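Local coordinates for protein endonuclease 2 (Arabidopsis thaliana, PDB 4CXP) that cleaves RNA and single-stranded DNA, and double-stranded DNA less readily, into 5'-phosphorylated products as a nuclease that depends on three divalent metal ions, at residues Val85-Tyr99 with Leu111-Ile125. Residues are numbered along the deposited sequence; the frame is centred on the assembly and turned at random.
Sequences VAGAIYNYTTQLLSY and LTEALLFVSHFMGDI. With ZN (zinc ion), chain E; ZN (zinc ion), chain G; NAG (2-acetamido-2-deoxy-beta-D-glucopyranose), chain B; NAG (2-acetamido-2-deoxy-beta-D-glucopyranose), chain C.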
# COMPACT_ATOMS: atom_id res chain seq x y z
N VAL A 85 -0.19 -8.89 -6.19
CA VAL A 85 0.22 -8.42 -4.87
C VAL A 85 -0.36 -9.26 -3.73
O VAL A 85 0.30 -9.42 -2.71
CB VAL A 85 -0.06 -6.90 -4.73
CG1 VAL A 85 -1.54 -6.55 -4.71
CG2 VAL A 85 0.66 -6.33 -3.54
N ALA A 86 -1.59 -9.77 -3.86
CA ALA A 86 -2.13 -10.66 -2.83
C ALA A 86 -1.30 -11.94 -2.71
O ALA A 86 -0.96 -12.37 -1.62
CB ALA A 86 -3.60 -10.99 -3.09
N GLY A 87 -1.01 -12.57 -3.84
CA GLY A 87 -0.18 -13.76 -3.85
C GLY A 87 1.21 -13.52 -3.30
O GLY A 87 1.77 -14.37 -2.60
N ALA A 88 1.77 -12.35 -3.58
CA ALA A 88 3.08 -11.99 -3.05
C ALA A 88 3.02 -11.85 -1.53
O ALA A 88 3.93 -12.30 -0.83
CB ALA A 88 3.58 -10.71 -3.68
N ILE A 89 1.97 -11.23 -1.01
CA ILE A 89 1.85 -11.12 0.44
C ILE A 89 1.78 -12.50 1.08
O ILE A 89 2.45 -12.75 2.06
CB ILE A 89 0.68 -10.21 0.82
CG1 ILE A 89 1.02 -8.75 0.48
CG2 ILE A 89 0.32 -10.34 2.29
CD1 ILE A 89 -0.16 -7.81 0.50
N TYR A 90 0.98 -13.41 0.53
CA TYR A 90 0.96 -14.76 1.06
C TYR A 90 2.35 -15.40 1.03
O TYR A 90 2.77 -16.02 2.01
CB TYR A 90 -0.02 -15.63 0.29
CG TYR A 90 -1.50 -15.37 0.54
CD1 TYR A 90 -2.04 -15.38 1.81
CD2 TYR A 90 -2.36 -15.17 -0.53
CE1 TYR A 90 -3.40 -15.23 2.01
CE2 TYR A 90 -3.72 -15.00 -0.35
CZ TYR A 90 -4.24 -15.03 0.93
OH TYR A 90 -5.60 -14.87 1.13
N ASN A 91 3.05 -15.23 -0.07
CA ASN A 91 4.38 -15.83 -0.25
C ASN A 91 5.37 -15.36 0.79
O ASN A 91 6.01 -16.17 1.48
CB ASN A 91 4.89 -15.42 -1.61
CG ASN A 91 6.17 -16.05 -2.04
OD1 ASN A 91 6.57 -17.14 -1.60
ND2 ASN A 91 6.84 -15.34 -2.95
N TYR A 92 5.52 -14.05 0.89
CA TYR A 92 6.56 -13.50 1.75
C TYR A 92 6.20 -13.60 3.22
O TYR A 92 7.09 -13.77 4.06
CB TYR A 92 6.95 -12.09 1.28
CG TYR A 92 7.61 -12.11 -0.08
CD1 TYR A 92 8.85 -12.70 -0.23
CD2 TYR A 92 6.99 -11.62 -1.22
CE1 TYR A 92 9.45 -12.78 -1.47
CE2 TYR A 92 7.59 -11.71 -2.46
CZ TYR A 92 8.82 -12.29 -2.58
OH TYR A 92 9.38 -12.37 -3.83
N THR A 93 4.91 -13.55 3.57
CA THR A 93 4.52 -13.79 4.94
C THR A 93 4.87 -15.25 5.36
O THR A 93 5.38 -15.50 6.45
CB THR A 93 3.04 -13.41 5.21
OG1 THR A 93 2.16 -14.10 4.37
CG2 THR A 93 2.79 -11.95 5.05
N THR A 94 4.60 -16.19 4.47
CA THR A 94 4.93 -17.58 4.73
C THR A 94 6.42 -17.74 4.95
O THR A 94 6.84 -18.41 5.87
CB THR A 94 4.42 -18.49 3.62
OG1 THR A 94 3.00 -18.48 3.66
CG2 THR A 94 4.91 -19.92 3.80
N GLN A 95 7.24 -17.10 4.12
CA GLN A 95 8.68 -17.18 4.29
C GLN A 95 9.11 -16.67 5.66
O GLN A 95 9.96 -17.28 6.32
CB GLN A 95 9.39 -16.40 3.19
CG GLN A 95 9.22 -16.99 1.81
CD GLN A 95 9.80 -16.12 0.74
OE1 GLN A 95 10.73 -15.35 0.98
NE2 GLN A 95 9.24 -16.21 -0.46
N LEU A 96 8.54 -15.54 6.10
CA LEU A 96 8.97 -14.96 7.37
C LEU A 96 8.58 -15.80 8.58
O LEU A 96 9.19 -15.68 9.62
CB LEU A 96 8.42 -13.55 7.50
CG LEU A 96 9.10 -12.54 6.58
CD1 LEU A 96 8.28 -11.27 6.51
CD2 LEU A 96 10.53 -12.22 7.01
N LEU A 97 7.57 -16.66 8.45
CA LEU A 97 7.22 -17.59 9.53
C LEU A 97 8.37 -18.51 9.88
O LEU A 97 8.41 -19.05 10.98
CB LEU A 97 6.01 -18.45 9.14
CG LEU A 97 4.67 -17.72 9.12
CD1 LEU A 97 3.62 -18.60 8.46
CD2 LEU A 97 4.27 -17.32 10.53
N SER A 98 9.30 -18.70 8.95
CA SER A 98 10.46 -19.55 9.20
C SER A 98 11.62 -18.84 9.90
O SER A 98 12.64 -19.46 10.21
CB SER A 98 10.95 -20.17 7.88
OG SER A 98 11.66 -19.21 7.12
N TYR A 99 11.47 -17.55 10.19
CA TYR A 99 12.56 -16.79 10.80
C TYR A 99 12.88 -17.32 12.16
O TYR A 99 11.99 -17.45 13.00
CB TYR A 99 12.21 -15.31 10.93
CG TYR A 99 13.31 -14.49 11.57
CD1 TYR A 99 14.52 -14.31 10.91
CD2 TYR A 99 13.17 -13.94 12.84
CE1 TYR A 99 15.54 -13.58 11.47
CE2 TYR A 99 14.21 -13.21 13.43
CZ TYR A 99 15.39 -13.03 12.72
OH TYR A 99 16.43 -12.31 13.25
N LEU A 111 15.45 -13.57 3.99
CA LEU A 111 14.36 -13.04 4.78
C LEU A 111 14.43 -11.53 4.96
O LEU A 111 13.41 -10.92 5.30
CB LEU A 111 14.24 -13.77 6.12
CG LEU A 111 13.92 -15.28 5.98
CD1 LEU A 111 13.66 -15.91 7.34
CD2 LEU A 111 12.74 -15.56 5.06
N THR A 112 15.58 -10.91 4.70
CA THR A 112 15.61 -9.46 4.58
C THR A 112 14.77 -9.03 3.38
O THR A 112 13.93 -8.14 3.49
CB THR A 112 17.04 -8.94 4.48
OG1 THR A 112 17.72 -9.25 5.70
CG2 THR A 112 17.08 -7.44 4.21
N GLU A 113 14.98 -9.66 2.24
CA GLU A 113 14.12 -9.39 1.08
C GLU A 113 12.67 -9.67 1.42
O GLU A 113 11.79 -8.89 1.05
CB GLU A 113 14.55 -10.18 -0.16
CG GLU A 113 15.88 -9.72 -0.72
CD GLU A 113 16.23 -10.29 -2.09
OE1 GLU A 113 15.54 -11.21 -2.58
OE2 GLU A 113 17.23 -9.80 -2.66
N ALA A 114 12.37 -10.77 2.11
CA ALA A 114 10.97 -11.07 2.40
C ALA A 114 10.34 -9.95 3.24
O ALA A 114 9.20 -9.57 2.99
CB ALA A 114 10.83 -12.40 3.11
N LEU A 115 11.07 -9.44 4.23
CA LEU A 115 10.57 -8.33 5.05
C LEU A 115 10.30 -7.10 4.19
O LEU A 115 9.27 -6.44 4.34
CB LEU A 115 11.57 -8.02 6.17
CG LEU A 115 11.21 -6.80 7.01
CD1 LEU A 115 9.87 -6.97 7.74
CD2 LEU A 115 12.35 -6.51 7.98
N LEU A 116 11.24 -6.76 3.32
CA LEU A 116 11.11 -5.57 2.51
C LEU A 116 9.99 -5.71 1.48
O LEU A 116 9.27 -4.74 1.20
CB LEU A 116 12.44 -5.22 1.84
CG LEU A 116 13.60 -4.93 2.81
CD1 LEU A 116 14.83 -4.55 2.03
CD2 LEU A 116 13.25 -3.85 3.83
N PHE A 117 9.83 -6.90 0.93
CA PHE A 117 8.72 -7.16 0.02
C PHE A 117 7.38 -7.10 0.75
O PHE A 117 6.46 -6.44 0.28
CB PHE A 117 8.87 -8.53 -0.65
CG PHE A 117 9.80 -8.57 -1.84
CD1 PHE A 117 9.65 -7.68 -2.91
CD2 PHE A 117 10.79 -9.55 -1.94
CE1 PHE A 117 10.45 -7.77 -4.03
CE2 PHE A 117 11.59 -9.64 -3.06
CZ PHE A 117 11.42 -8.76 -4.10
N VAL A 118 7.24 -7.76 1.89
CA VAL A 118 5.95 -7.75 2.51
C VAL A 118 5.59 -6.32 2.98
O VAL A 118 4.42 -5.94 2.91
CB VAL A 118 5.86 -8.85 3.58
CG1 VAL A 118 6.46 -8.39 4.89
CG2 VAL A 118 4.43 -9.30 3.74
N SER A 119 6.57 -5.55 3.42
CA SER A 119 6.32 -4.20 3.87
C SER A 119 5.82 -3.33 2.72
O SER A 119 4.84 -2.60 2.85
CB SER A 119 7.58 -3.62 4.51
OG SER A 119 7.91 -4.35 5.69
N HIS A 120 6.49 -3.41 1.59
CA HIS A 120 6.09 -2.64 0.42
C HIS A 120 4.74 -3.12 -0.12
O HIS A 120 3.87 -2.31 -0.43
CB HIS A 120 7.15 -2.78 -0.68
CG HIS A 120 6.87 -1.94 -1.87
ND1 HIS A 120 7.32 -0.64 -1.99
CD2 HIS A 120 6.21 -2.21 -3.02
CE1 HIS A 120 6.93 -0.15 -3.15
NE2 HIS A 120 6.25 -1.08 -3.80
N PHE A 121 4.57 -4.43 -0.26
CA PHE A 121 3.35 -4.96 -0.85
C PHE A 121 2.13 -4.76 0.05
O PHE A 121 1.03 -4.53 -0.47
CB PHE A 121 3.54 -6.43 -1.23
CG PHE A 121 4.54 -6.66 -2.34
CD1 PHE A 121 4.68 -5.77 -3.38
CD2 PHE A 121 5.33 -7.79 -2.34
CE1 PHE A 121 5.60 -6.00 -4.39
CE2 PHE A 121 6.25 -8.02 -3.35
CZ PHE A 121 6.38 -7.12 -4.37
N MET A 122 2.29 -4.82 1.37
CA MET A 122 1.18 -4.47 2.24
C MET A 122 0.75 -3.02 1.98
O MET A 122 -0.43 -2.68 2.05
CB MET A 122 1.54 -4.66 3.70
CG MET A 122 0.35 -4.46 4.63
SD MET A 122 -0.96 -5.68 4.39
CE MET A 122 -0.22 -7.08 5.23
N GLY A 123 1.70 -2.14 1.67
CA GLY A 123 1.35 -0.82 1.25
C GLY A 123 0.64 -0.78 -0.09
O GLY A 123 -0.43 -0.19 -0.22
N ASP A 124 1.22 -1.41 -1.11
CA ASP A 124 0.65 -1.33 -2.44
C ASP A 124 -0.76 -1.90 -2.50
O ASP A 124 -1.60 -1.36 -3.22
CB ASP A 124 1.56 -2.00 -3.48
CG ASP A 124 2.61 -1.08 -4.06
OD1 ASP A 124 2.62 0.10 -3.68
OD2 ASP A 124 3.39 -1.57 -4.90
N ILE A 125 -1.07 -2.97 -1.76
CA ILE A 125 -2.40 -3.55 -1.82
C ILE A 125 -3.45 -2.62 -1.24
O ILE A 125 -4.64 -2.86 -1.42
CB ILE A 125 -2.45 -4.95 -1.19
CG1 ILE A 125 -3.64 -5.75 -1.72
CG2 ILE A 125 -2.43 -4.88 0.33
CD1 ILE A 125 -3.55 -7.23 -1.37
ZN ZN E . 5.25 -0.89 -5.74
ZN ZN G . 3.77 1.80 -3.97
C1 NAG B . 8.00 -15.82 -3.68
C2 NAG B . 7.70 -15.38 -5.15
C3 NAG B . 8.73 -16.03 -6.07
C4 NAG B . 10.14 -15.70 -5.58
C5 NAG B . 10.29 -15.96 -4.08
C6 NAG B . 11.58 -15.39 -3.52
C7 NAG B . 5.31 -14.89 -5.42
C8 NAG B . 3.98 -15.35 -5.94
N2 NAG B . 6.36 -15.70 -5.61
O3 NAG B . 8.50 -15.60 -7.42
O4 NAG B . 11.13 -16.51 -6.18
O5 NAG B . 9.25 -15.38 -3.31
O6 NAG B . 11.64 -14.01 -3.83
O7 NAG B . 5.42 -13.82 -4.82
C1 NAG C . 19.59 -10.46 1.13
C2 NAG C . 21.10 -10.54 1.00
C3 NAG C . 21.70 -9.14 1.13
C4 NAG C . 21.06 -8.18 0.13
C5 NAG C . 19.55 -8.19 0.34
C6 NAG C . 18.80 -7.31 -0.66
C7 NAG C . 22.25 -12.66 1.64
C8 NAG C . 22.45 -13.02 0.20
N2 NAG C . 21.63 -11.51 1.96
O3 NAG C . 23.11 -9.20 0.96
O4 NAG C . 21.53 -6.88 0.42
O5 NAG C . 19.08 -9.50 0.21
O6 NAG C . 18.91 -7.83 -1.96
O7 NAG C . 22.70 -13.44 2.51
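Tyr92 and Phe117 turn CG anti to their carbonyl carbon (chi1 -66° and -82°), which brings their rings together between two roughly antiparallel helices of the S1/P1 nuclease fold, 85-96 and 111-124, whose axes approach to 8.8 Å. The rings form an offset stack with planes 26° apart: Phe117 CD2 lies 3.4 Å from Tyr92 CZ, while Phe117 CB sits over the same ring as a CH-pi donor. Packing is knobs-into-holes, with Tyr92 set among Ala114, Phe117, Val118 and Phe121. Leu96 fills the next hole, its CD1 on Val118 CG1, and Phe121 fits among Val85, Ala88, Ile89 and Tyr92. Ile125 packs CG1 on Val85 CG1 and CG2 on Ile89 CD1. Helix 111-124 presents His120 and Asp124, which with Asp45 and His58 bind one zinc; Asp124 also binds a second, with Trp1 and His6. Over the opposite face of Tyr92, toward its rim, lies Asn91 ND2, carrying the N-linked glycan. A leucine in place of Tyr92 would probably leave Phe117 without its stacking partner and the sugar O6 without the phenol. Tyr92 OH shares a 2.8 Å hydrogen bond with O6 of the N-acetylglucosamine on Asn91, while Gln95 NE2 donates to ring oxygen O5 of that sugar at 3.0 Å.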